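Local coordinates for Alpha/beta hydrolase family protein (Bacillus anthracis, PDB 3OOS) that probably hydrolyses a substrate not yet identified, as a member of the alpha/beta hydrolase fold family, at residues A109-Q113 against K216-I222; R147-M152 against L168-W172; F15-L19 against V52-K58; Y227-V233 against K254-H260. All blocks are in the same frame, centred on the assembly; numbering follows the deposited sequence. Where two conformers were deposited one is given.

In the fold
Contacts 3 and 4 lie on the same central sheet, on opposite sides of the chain's centre. Contact 3 joins strands 13-20 and 51-55 near one edge, and contact 4 joins strands 224-229 and 250-255 at the other; their centres are about 27 Å apart. Contact 4 carries the putative acid and histidine of the active site, where a sulfate ion is bound. Contact 1 packs helix 100-112, which follows the putative nucleophile elbow, on the segment leading into strand 224-229 of contact 4. Contact 2 is a helix pair in the excursion between strands 116-122 and 224-229. Its nearest atoms are about 6 Å from contact 4 and about 23 Å from contact 1.

Contact 1 of 4, residues A109-Q113 against K216-I222; sequences ATEAQ and KLKFVKI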
# COMPACT_ATOMS: atom_id res chain seq x y z
N ALA A 109 -1.89 -12.79 -2.92
CA ALA A 109 -2.99 -13.70 -3.22
C ALA A 109 -2.65 -14.68 -4.34
O ALA A 109 -2.94 -15.87 -4.24
CB ALA A 109 -4.26 -12.92 -3.53
N THR A 110 -2.03 -14.19 -5.41
CA THR A 110 -1.74 -15.07 -6.55
C THR A 110 -0.61 -16.07 -6.26
O THR A 110 -0.62 -17.19 -6.79
CB THR A 110 -1.47 -14.29 -7.85
OG1 THR A 110 -0.32 -13.45 -7.68
CG2 THR A 110 -2.68 -13.44 -8.24
N GLU A 111 0.35 -15.68 -5.43
CA GLU A 111 1.47 -16.55 -5.09
C GLU A 111 1.12 -17.50 -3.95
O GLU A 111 1.45 -18.69 -4.00
CB GLU A 111 2.71 -15.74 -4.72
CG GLU A 111 3.33 -14.98 -5.87
CD GLU A 111 4.30 -15.82 -6.68
OE1 GLU A 111 5.26 -16.37 -6.10
OE2 GLU A 111 4.11 -15.93 -7.91
N ALA A 112 0.45 -16.98 -2.93
CA ALA A 112 0.30 -17.69 -1.65
C ALA A 112 -1.04 -17.49 -0.94
O ALA A 112 -1.07 -17.30 0.27
CB ALA A 112 1.46 -17.31 -0.71
N GLN A 113 -2.14 -17.58 -1.69
CA GLN A 113 -3.46 -17.34 -1.09
C GLN A 113 -3.80 -18.29 0.05
O GLN A 113 -4.58 -17.94 0.93
CB GLN A 113 -4.59 -17.36 -2.14
CG GLN A 113 -4.77 -18.69 -2.87
CD GLN A 113 -5.95 -18.67 -3.81
OE1 GLN A 113 -7.07 -18.31 -3.42
NE2 GLN A 113 -5.72 -19.05 -5.06
N LYS A 216 -4.75 -14.32 -13.45
CA LYS A 216 -4.57 -15.06 -12.21
C LYS A 216 -5.61 -14.69 -11.14
O LYS A 216 -5.93 -15.52 -10.29
CB LYS A 216 -3.15 -14.91 -11.67
CG LYS A 216 -2.13 -15.78 -12.42
CD LYS A 216 -0.75 -15.79 -11.75
CE LYS A 216 -0.03 -14.45 -11.86
NZ LYS A 216 0.21 -14.03 -13.28
N LEU A 217 -6.14 -13.47 -11.20
CA LEU A 217 -7.15 -13.04 -10.22
C LEU A 217 -8.42 -13.89 -10.24
O LEU A 217 -9.10 -14.02 -9.22
CB LEU A 217 -7.50 -11.56 -10.39
CG LEU A 217 -6.45 -10.53 -9.98
CD1 LEU A 217 -7.07 -9.14 -10.03
CD2 LEU A 217 -5.86 -10.81 -8.60
N LYS A 218 -8.73 -14.47 -11.40
CA LYS A 218 -9.91 -15.31 -11.57
C LYS A 218 -9.81 -16.59 -10.73
O LYS A 218 -10.81 -17.28 -10.51
CB LYS A 218 -10.11 -15.65 -13.05
CG LYS A 218 -10.33 -14.43 -13.93
CD LYS A 218 -10.39 -14.79 -15.41
CE LYS A 218 -11.04 -13.69 -16.23
NZ LYS A 218 -10.85 -13.88 -17.69
N PHE A 219 -8.60 -16.90 -10.27
CA PHE A 219 -8.36 -18.11 -9.49
C PHE A 219 -8.04 -17.82 -8.02
O PHE A 219 -7.70 -18.73 -7.26
CB PHE A 219 -7.27 -18.96 -10.16
CG PHE A 219 -7.61 -19.35 -11.57
CD1 PHE A 219 -8.46 -20.42 -11.82
CD2 PHE A 219 -7.12 -18.61 -12.65
CE1 PHE A 219 -8.80 -20.77 -13.13
CE2 PHE A 219 -7.45 -18.96 -13.96
CZ PHE A 219 -8.29 -20.03 -14.20
N VAL A 220 -8.18 -16.55 -7.63
CA VAL A 220 -8.06 -16.13 -6.24
C VAL A 220 -9.41 -16.36 -5.56
O VAL A 220 -10.43 -15.77 -5.95
CB VAL A 220 -7.62 -14.64 -6.14
CG1 VAL A 220 -7.73 -14.12 -4.70
CG2 VAL A 220 -6.18 -14.48 -6.66
N LYS A 221 -9.42 -17.22 -4.54
CA LYS A 221 -10.67 -17.72 -3.96
C LYS A 221 -10.96 -17.18 -2.55
O LYS A 221 -12.04 -17.42 -2.00
CB LYS A 221 -10.69 -19.26 -3.94
CG LYS A 221 -10.37 -19.94 -5.29
CD LYS A 221 -11.18 -19.38 -6.48
CE LYS A 221 -12.68 -19.66 -6.38
NZ LYS A 221 -13.02 -21.11 -6.42
N ILE A 222 -10.01 -16.43 -2.01
CA ILE A 222 -10.12 -15.88 -0.65
C ILE A 222 -11.00 -14.62 -0.61
O ILE A 222 -11.15 -13.94 -1.64
CB ILE A 222 -8.73 -15.56 -0.05
CG1 ILE A 222 -8.04 -14.43 -0.82
CG2 ILE A 222 -7.85 -16.81 -0.00
CD1 ILE A 222 -6.67 -14.06 -0.28
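The end of helix 100-112 packs against a turn that leads into strand 224-229. Lys216 starts the second segment, and its CB lies 3.8 Å from Thr110 CG2. The same methyl is 4.1 Å from Leu217 CD2. Leu217 opens a type I beta turn that ends at Val220, closed by a hydrogen bond of 3.1 Å from Val220 N to Leu217 O. Phe219 turns the end of its side chain away from the helix but offers its carbonyl: Gln113 NE2 donates to Phe219 O at 3.0 Å. Val220 then touches the helix with both methyls. Its CG2 is 4.0 Å from Thr110 CG2, and its CG1 is 3.9 Å from Ala109 CB. Lys221 N donates to Gln113 OE1 at 2.8 Å with an almost straight bond. One amide side chain thus pairs with the backbone on both sides of Val220, as donor and as acceptor. Ile222 completes the contact, with CD1 4.2 Å from Ala109 CB and CG2 3.6 Å from Gln113 O. This is helix-to-loop packing in an alpha/beta fold. Ala109 and Ile222 also rest on Ile119 of strand 116-122, while Leu217 reaches Leu246 of helix 237-246.

Contact 2 of 4, residues R147-M152 against L168-W172; sequences RIVSIM and LSREW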
# COMPACT_ATOMS: atom_id res chain seq x y z
N ARG A 147 3.70 18.02 -15.04
CA ARG A 147 4.00 18.53 -13.71
C ARG A 147 4.37 17.39 -12.77
O ARG A 147 5.32 17.50 -11.98
CB ARG A 147 2.83 19.35 -13.14
CG ARG A 147 3.10 19.98 -11.77
CD ARG A 147 4.40 20.77 -11.74
NE ARG A 147 4.71 21.27 -10.40
CZ ARG A 147 5.91 21.73 -10.03
NH1 ARG A 147 6.92 21.75 -10.88
NH2 ARG A 147 6.09 22.15 -8.79
N ILE A 148 3.63 16.28 -12.86
CA ILE A 148 3.85 15.12 -12.00
C ILE A 148 5.20 14.46 -12.26
O ILE A 148 5.89 14.05 -11.31
CB ILE A 148 2.66 14.12 -12.09
CG1 ILE A 148 1.41 14.71 -11.43
CG2 ILE A 148 3.02 12.76 -11.48
CD1 ILE A 148 1.60 15.16 -9.99
N VAL A 149 5.60 14.37 -13.52
CA VAL A 149 6.93 13.86 -13.87
C VAL A 149 8.01 14.71 -13.18
O VAL A 149 8.94 14.17 -12.56
CB VAL A 149 7.16 13.82 -15.40
CG1 VAL A 149 8.64 13.60 -15.73
CG2 VAL A 149 6.31 12.73 -16.04
N SER A 150 7.86 16.03 -13.27
CA SER A 150 8.81 16.96 -12.67
C SER A 150 8.86 16.83 -11.14
O SER A 150 9.94 16.81 -10.55
CB SER A 150 8.47 18.40 -13.06
OG SER A 150 9.43 19.30 -12.52
N ILE A 151 7.69 16.72 -10.52
CA ILE A 151 7.60 16.56 -9.06
C ILE A 151 8.26 15.25 -8.62
O ILE A 151 9.06 15.24 -7.68
CB ILE A 151 6.14 16.63 -8.54
CG1 ILE A 151 5.56 18.03 -8.76
CG2 ILE A 151 6.08 16.27 -7.06
CD1 ILE A 151 4.05 18.14 -8.47
N MSE A 152 7.93 14.15 -9.30
CA MSE A 152 8.46 12.84 -8.94
C MSE A 152 9.97 12.78 -9.07
O MSE A 152 10.66 12.24 -8.20
CB MSE A 152 7.83 11.74 -9.80
CG MSE A 152 6.39 11.44 -9.47
SE MSE A 152 5.76 9.87 -10.41
CE MSE A 152 6.11 10.41 -12.25
N LEU A 168 6.97 20.69 -2.74
CA LEU A 168 6.56 19.60 -3.63
C LEU A 168 5.65 18.59 -2.93
O LEU A 168 4.68 18.10 -3.52
CB LEU A 168 7.79 18.88 -4.20
CG LEU A 168 8.70 19.70 -5.11
CD1 LEU A 168 10.01 18.96 -5.31
CD2 LEU A 168 8.03 19.99 -6.45
N SER A 169 5.98 18.27 -1.68
CA SER A 169 5.20 17.33 -0.88
C SER A 169 3.80 17.88 -0.62
O SER A 169 2.82 17.13 -0.65
CB SER A 169 5.91 17.03 0.44
OG SER A 169 7.18 16.47 0.18
N ARG A 170 3.72 19.19 -0.37
CA ARG A 170 2.45 19.88 -0.16
C ARG A 170 1.60 19.83 -1.43
O ARG A 170 0.42 19.49 -1.39
CB ARG A 170 2.71 21.34 0.24
CG ARG A 170 1.47 22.15 0.55
CD ARG A 170 0.86 21.72 1.87
NE ARG A 170 -0.24 22.59 2.28
CZ ARG A 170 -0.78 22.59 3.49
NH1 ARG A 170 -0.31 21.77 4.42
NH2 ARG A 170 -1.77 23.41 3.78
N GLU A 171 2.23 20.17 -2.56
CA GLU A 171 1.55 20.15 -3.85
C GLU A 171 1.00 18.76 -4.15
O GLU A 171 -0.15 18.62 -4.59
CB GLU A 171 2.52 20.60 -4.96
CG GLU A 171 1.88 20.86 -6.31
CD GLU A 171 2.85 21.45 -7.32
OE1 GLU A 171 4.02 21.68 -6.97
OE2 GLU A 171 2.43 21.70 -8.47
N TRP A 172 1.81 17.73 -3.90
CA TRP A 172 1.39 16.35 -4.10
C TRP A 172 0.19 15.99 -3.23
O TRP A 172 -0.79 15.42 -3.71
CB TRP A 172 2.54 15.37 -3.83
CG TRP A 172 2.21 13.97 -4.23
CD1 TRP A 172 1.53 13.05 -3.50
CD2 TRP A 172 2.53 13.34 -5.48
NE1 TRP A 172 1.40 11.88 -4.20
CE2 TRP A 172 2.01 12.03 -5.42
CE3 TRP A 172 3.20 13.75 -6.63
CZ2 TRP A 172 2.14 11.12 -6.48
CZ3 TRP A 172 3.34 12.84 -7.69
CH2 TRP A 172 2.81 11.55 -7.60
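Apolar side chains make up much of the contact between these two helices. The CA-to-CB bond of Ile151 points toward helix 162-176, where its apolar partners are Leu168 and Trp172. Ile151 CG1 is 3.9 Å from Leu168 CD2, and Ile151 CG2 is 3.9 Å from Trp172 CE3. The Trp172 indole swings in beside Ile151. Its CZ3 meets Ile148 CD1 at 3.7 Å and CG of Met152, a selenomethionine, at 3.8 Å. The axes of segments 147-152 and 168-172 approach to 10.8 Å, with their N-to-C directions at 139°, nearer antiparallel than parallel. Both helices belong to the largely helical excursion between sheet strands 116-122 and 224-229, the position of the cap or lid in many alpha/beta hydrolases. Charge pairing adds to the contact. Arg147 and Glu171 form a two-pronged salt bridge, with Arg147 NE to Glu171 OE2 at 3.0 Å and Arg147 NH2 to Glu171 OE1 at 2.8 Å. The carboxylate meets the guanidinium at its edge. Ile151 CD1 lies beside this carboxylate, 3.7 Å from Glu171 CD. Arg147 NH2 lies 3.7 Å from Leu168 CD2, so the pair sits beside the apolar layer. Arg147 NH1 is hydrogen-bonded to a glycerol, probably from the crystallisation liquor.

Contact 3 of 4, residues F15-L19 against V52-K58; sequences FEYFL and VYLVNLK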
# COMPACT_ATOMS: atom_id res chain seq x y z
N PHE A 15 13.89 -8.57 10.20
CA PHE A 15 12.92 -7.55 9.83
C PHE A 15 12.40 -6.80 11.03
O PHE A 15 12.13 -7.39 12.08
CB PHE A 15 11.74 -8.18 9.07
CG PHE A 15 12.13 -8.83 7.77
CD1 PHE A 15 12.09 -8.12 6.58
CD2 PHE A 15 12.54 -10.16 7.75
CE1 PHE A 15 12.46 -8.72 5.37
CE2 PHE A 15 12.91 -10.78 6.55
CZ PHE A 15 12.88 -10.05 5.36
N GLU A 16 12.26 -5.49 10.86
CA GLU A 16 11.60 -4.63 11.83
C GLU A 16 10.12 -4.53 11.47
O GLU A 16 9.76 -4.39 10.30
CB GLU A 16 12.24 -3.24 11.78
CG GLU A 16 11.68 -2.25 12.79
CD GLU A 16 12.33 -0.89 12.68
OE1 GLU A 16 12.40 -0.35 11.55
OE2 GLU A 16 12.77 -0.36 13.72
N TYR A 17 9.26 -4.63 12.48
CA TYR A 17 7.83 -4.40 12.28
C TYR A 17 7.21 -3.82 13.54
O TYR A 17 7.77 -3.92 14.64
CB TYR A 17 7.10 -5.69 11.86
CG TYR A 17 7.00 -6.70 12.97
CD1 TYR A 17 5.90 -6.71 13.85
CD2 TYR A 17 8.00 -7.65 13.17
CE1 TYR A 17 5.83 -7.63 14.89
CE2 TYR A 17 7.93 -8.57 14.20
CZ TYR A 17 6.84 -8.56 15.05
OH TYR A 17 6.79 -9.47 16.08
N PHE A 18 6.03 -3.24 13.38
CA PHE A 18 5.34 -2.59 14.48
C PHE A 18 4.01 -3.28 14.72
O PHE A 18 3.30 -3.60 13.77
CB PHE A 18 5.20 -1.09 14.20
CG PHE A 18 6.51 -0.44 13.86
CD1 PHE A 18 7.32 0.08 14.87
CD2 PHE A 18 6.97 -0.40 12.54
CE1 PHE A 18 8.56 0.66 14.57
CE2 PHE A 18 8.21 0.17 12.23
CZ PHE A 18 9.00 0.70 13.25
N LEU A 19 3.70 -3.52 15.99
CA LEU A 19 2.46 -4.19 16.36
C LEU A 19 1.52 -3.25 17.11
O LEU A 19 1.94 -2.54 18.03
CB LEU A 19 2.74 -5.43 17.23
CG LEU A 19 1.50 -6.19 17.73
CD1 LEU A 19 0.76 -6.88 16.58
CD2 LEU A 19 1.87 -7.19 18.81
N VAL A 52 -2.46 -5.78 14.19
CA VAL A 52 -1.82 -5.30 12.96
C VAL A 52 -0.30 -5.36 13.02
O VAL A 52 0.31 -4.78 13.92
CB VAL A 52 -2.30 -3.86 12.60
CG1 VAL A 52 -1.65 -3.39 11.29
CG2 VAL A 52 -3.82 -3.83 12.47
N TYR A 53 0.28 -6.07 12.06
CA TYR A 53 1.72 -6.18 11.89
C TYR A 53 2.14 -5.28 10.74
O TYR A 53 1.98 -5.63 9.57
CB TYR A 53 2.11 -7.64 11.61
CG TYR A 53 1.86 -8.55 12.79
CD1 TYR A 53 0.58 -9.07 13.03
CD2 TYR A 53 2.88 -8.89 13.67
CE1 TYR A 53 0.34 -9.91 14.12
CE2 TYR A 53 2.65 -9.71 14.76
CZ TYR A 53 1.38 -10.22 14.98
OH TYR A 53 1.15 -11.04 16.06
N LEU A 54 2.66 -4.10 11.10
CA LEU A 54 3.10 -3.10 10.13
C LEU A 54 4.58 -3.34 9.83
O LEU A 54 5.44 -3.02 10.65
CB LEU A 54 2.87 -1.69 10.68
CG LEU A 54 3.25 -0.48 9.82
CD1 LEU A 54 2.42 -0.43 8.54
CD2 LEU A 54 3.10 0.80 10.62
N VAL A 55 4.86 -3.91 8.66
CA VAL A 55 6.18 -4.44 8.34
C VAL A 55 7.08 -3.48 7.55
O VAL A 55 6.65 -2.87 6.56
CB VAL A 55 6.07 -5.78 7.57
CG1 VAL A 55 7.45 -6.36 7.23
CG2 VAL A 55 5.25 -6.79 8.37
N ASN A 56 8.32 -3.35 8.00
CA ASN A 56 9.39 -2.75 7.21
C ASN A 56 10.05 -3.83 6.35
O ASN A 56 10.65 -4.78 6.87
CB ASN A 56 10.42 -2.05 8.11
CG ASN A 56 10.06 -0.59 8.39
OD1 ASN A 56 10.50 -0.01 9.40
ND2 ASN A 56 9.27 0.01 7.51
N LEU A 57 9.93 -3.69 5.03
CA LEU A 57 10.48 -4.68 4.10
C LEU A 57 12.00 -4.56 4.00
O LEU A 57 12.60 -3.69 4.63
CB LEU A 57 9.83 -4.53 2.72
CG LEU A 57 8.32 -4.78 2.67
CD1 LEU A 57 7.80 -4.49 1.27
CD2 LEU A 57 7.98 -6.20 3.11
N LYS A 58 12.61 -5.46 3.23
CA LYS A 58 14.04 -5.38 2.94
C LYS A 58 14.37 -3.97 2.44
O LYS A 58 13.67 -3.43 1.58
CB LYS A 58 14.41 -6.43 1.88
CG LYS A 58 15.90 -6.75 1.73
CD LYS A 58 16.43 -7.66 2.86
CE LYS A 58 15.84 -9.07 2.84
NZ LYS A 58 16.35 -9.89 1.71
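Tyr17, Val55, Leu19 and Tyr53 share one face of this antiparallel strand pair. Tyr17 CE1 lies 3.4 Å from Tyr53 CD2, with the rings oblique at 42°. Leu19 CD1 sits over the Tyr53 ring in a CH-pi contact, 3.8 Å from its centroid. Tyr17 CB is 4.1 Å from Val55 CG2. On the other face, Phe18 CB is 4.3 Å from Leu54 CB. The backbones are tied where Phe18 and Leu54 form a hydrogen-bonded pair: Phe18 N to Leu54 O and Leu54 N to Phe18 O are both 2.8 Å. Asn56 N also donates to Glu16 O at 2.9 Å. Beyond it, Phe15 CD1 approaches Asn56 O at 3.6 Å. At the polar edge Glu16 bonds Asn62 through OE2, and Lys58 pairs with Glu71. This antiparallel pairing belongs to the N-terminal part of the alpha/beta hydrolase sheet. Strand 13-20 lies between strands 4-10 and 51-55, strand 25-28 lies on the other side of 51-55, parallel to it, and Phe15 and Val55 pack on Ile84 of helix 74-87.

Contact 4 of 4, residues Y227-V233 against K254-H260; sequences YCGKHDV and KFEESNH. With SO4 (sulfate ion), chain B.
This contact holds the putative acid and histidine of the alpha/beta hydrolase active site, on loops. Cys228 pairs with Lys254 (CA-CA 5.6 Å) and Gly229 with Phe255 (CA-CA 4.5 Å), both in parallel bridges. Phe255 N donates to Cys228 O at 3.0 Å, and Lys230 N to Phe255 O at 2.8 Å. Type I turns follow, Gly229-Asp232 and Phe255-Ser258, joined by His231 N to Ser258 O at 3.0 Å. A CB on Gly229 would clash with Ser258 O and Asn259 O. Asn259 has phi/psi -95/-98°. Asp232 (chi1 t, chi2 -22°) accepts at OD1 from His260 ND1 (chi1 t, chi2 70°), 2.9 Å. A water bridges Gly229 N, Asp232 OD2 and Asn259 O. His260 NE2 makes a weak 3.2 Å bond to sulfate O2; the sulfate also bonds Ser99, the putative nucleophile. Another water joins Lys230 NZ (3.0 Å) to Glu256 OE1 (2.7 Å). The strands belong to a beta-alpha-beta unit with helix 237-246, at the sheet edge, where Phe255 packs on Phe273 of helix 267-276.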
# COMPACT_ATOMS: atom_id res chain seq x y z
N TYR A 227 -11.42 -1.48 -2.31
CA TYR A 227 -11.99 -0.14 -2.12
C TYR A 227 -11.18 0.88 -2.90
O TYR A 227 -10.03 0.63 -3.27
CB TYR A 227 -12.05 0.24 -0.62
CG TYR A 227 -10.70 0.61 -0.04
CD1 TYR A 227 -10.19 1.90 -0.17
CD2 TYR A 227 -9.91 -0.34 0.62
CE1 TYR A 227 -8.95 2.24 0.33
CE2 TYR A 227 -8.67 -0.01 1.14
CZ TYR A 227 -8.19 1.29 0.99
OH TYR A 227 -6.95 1.63 1.48
N CYS A 228 -11.79 2.04 -3.14
CA CYS A 228 -11.12 3.13 -3.85
C CYS A 228 -11.89 4.42 -3.66
O CYS A 228 -13.12 4.41 -3.57
CB CYS A 228 -11.03 2.81 -5.34
SG CYS A 228 -9.90 3.86 -6.29
N GLY A 229 -11.16 5.52 -3.59
CA GLY A 229 -11.77 6.85 -3.65
C GLY A 229 -12.27 7.11 -5.06
O GLY A 229 -11.57 6.83 -6.04
N LYS A 230 -13.49 7.65 -5.15
CA LYS A 230 -14.11 7.98 -6.43
C LYS A 230 -13.20 8.86 -7.28
O LYS A 230 -13.11 8.70 -8.51
CB LYS A 230 -15.45 8.67 -6.20
CG LYS A 230 -16.16 9.13 -7.47
CD LYS A 230 -17.40 9.94 -7.15
CE LYS A 230 -18.17 10.26 -8.41
NZ LYS A 230 -19.53 10.79 -8.11
N HIS A 231 -12.50 9.79 -6.63
CA HIS A 231 -11.71 10.81 -7.32
C HIS A 231 -10.21 10.52 -7.38
O HIS A 231 -9.43 11.42 -7.70
CB HIS A 231 -11.96 12.17 -6.67
CG HIS A 231 -13.41 12.52 -6.54
ND1 HIS A 231 -14.18 12.95 -7.60
CD2 HIS A 231 -14.23 12.52 -5.46
CE1 HIS A 231 -15.41 13.18 -7.19
NE2 HIS A 231 -15.47 12.93 -5.89
N ASP A 232 -9.82 9.28 -7.10
CA ASP A 232 -8.41 8.89 -7.16
C ASP A 232 -7.84 9.14 -8.56
O ASP A 232 -8.41 8.70 -9.55
CB ASP A 232 -8.25 7.41 -6.77
CG ASP A 232 -6.86 7.08 -6.25
OD1 ASP A 232 -5.89 7.81 -6.55
OD2 ASP A 232 -6.73 6.06 -5.54
N VAL A 233 -6.73 9.87 -8.62
CA VAL A 233 -6.08 10.19 -9.90
C VAL A 233 -4.80 9.39 -10.16
O VAL A 233 -4.10 9.63 -11.14
CB VAL A 233 -5.81 11.72 -10.07
CG1 VAL A 233 -7.11 12.50 -10.06
CG2 VAL A 233 -4.86 12.24 -8.99
N LYS A 254 -16.98 1.94 -2.49
CA LYS A 254 -16.67 3.22 -3.10
C LYS A 254 -16.66 4.33 -2.05
O LYS A 254 -17.60 4.45 -1.26
CB LYS A 254 -17.70 3.55 -4.18
CG LYS A 254 -17.35 4.74 -5.05
CD LYS A 254 -18.35 4.87 -6.18
CE LYS A 254 -17.77 5.66 -7.33
NZ LYS A 254 -18.72 5.74 -8.48
N PHE A 255 -15.60 5.12 -2.05
CA PHE A 255 -15.51 6.26 -1.17
C PHE A 255 -15.76 7.53 -1.98
O PHE A 255 -14.90 8.02 -2.71
CB PHE A 255 -14.17 6.26 -0.42
CG PHE A 255 -14.09 5.22 0.66
CD1 PHE A 255 -14.46 5.53 1.97
CD2 PHE A 255 -13.67 3.92 0.38
CE1 PHE A 255 -14.40 4.57 2.98
CE2 PHE A 255 -13.61 2.95 1.38
CZ PHE A 255 -13.97 3.28 2.68
N GLU A 256 -16.99 8.02 -1.87
CA GLU A 256 -17.52 9.06 -2.75
C GLU A 256 -16.87 10.43 -2.56
O GLU A 256 -16.84 11.23 -3.49
CB GLU A 256 -19.04 9.19 -2.56
CG GLU A 256 -19.82 7.87 -2.56
CD GLU A 256 -20.11 7.32 -3.95
OE1 GLU A 256 -19.81 8.01 -4.95
OE2 GLU A 256 -20.64 6.19 -4.04
N GLU A 257 -16.36 10.68 -1.35
CA GLU A 257 -15.77 11.98 -1.03
C GLU A 257 -14.27 11.88 -0.79
O GLU A 257 -13.69 12.63 0.00
CB GLU A 257 -16.47 12.61 0.18
CG GLU A 257 -17.71 13.40 -0.18
CD GLU A 257 -18.25 14.17 1.01
OE1 GLU A 257 -18.05 15.40 1.06
OE2 GLU A 257 -18.84 13.54 1.91
N SER A 258 -13.63 10.95 -1.50
CA SER A 258 -12.21 10.71 -1.35
C SER A 258 -11.48 10.73 -2.68
O SER A 258 -12.03 10.34 -3.71
CB SER A 258 -11.96 9.36 -0.67
OG SER A 258 -12.48 9.33 0.65
N ASN A 259 -10.23 11.19 -2.62
CA ASN A 259 -9.31 11.07 -3.73
C ASN A 259 -8.46 9.81 -3.52
O ASN A 259 -8.92 8.70 -3.79
CB ASN A 259 -8.45 12.34 -3.84
CG ASN A 259 -7.59 12.36 -5.09
OD1 ASN A 259 -6.94 11.38 -5.43
ND2 ASN A 259 -7.57 13.50 -5.77
N HIS A 260 -7.25 9.97 -2.99
CA HIS A 260 -6.32 8.86 -2.84
C HIS A 260 -6.26 8.25 -1.44
O HIS A 260 -5.69 7.16 -1.26
CB HIS A 260 -4.91 9.31 -3.26
CG HIS A 260 -3.92 8.20 -3.40
ND1 HIS A 260 -3.98 7.27 -4.42
CD2 HIS A 260 -2.84 7.87 -2.66
CE1 HIS A 260 -2.98 6.42 -4.30
NE2 HIS A 260 -2.27 6.76 -3.24
S SO4 B . 1.82 5.06 -3.72
O1 SO4 B . 2.92 5.48 -4.58
O2 SO4 B . 0.59 5.69 -4.17
O3 SO4 B . 1.71 3.60 -3.76
O4 SO4 B . 2.11 5.47 -2.34
O HOH W 1 -8.26 5.62 -3.33
O HOH W 2 -20.52 7.61 -7.48
O HOH W 3 -20.70 10.52 -5.41
O HOH W 4 -17.99 13.63 -4.76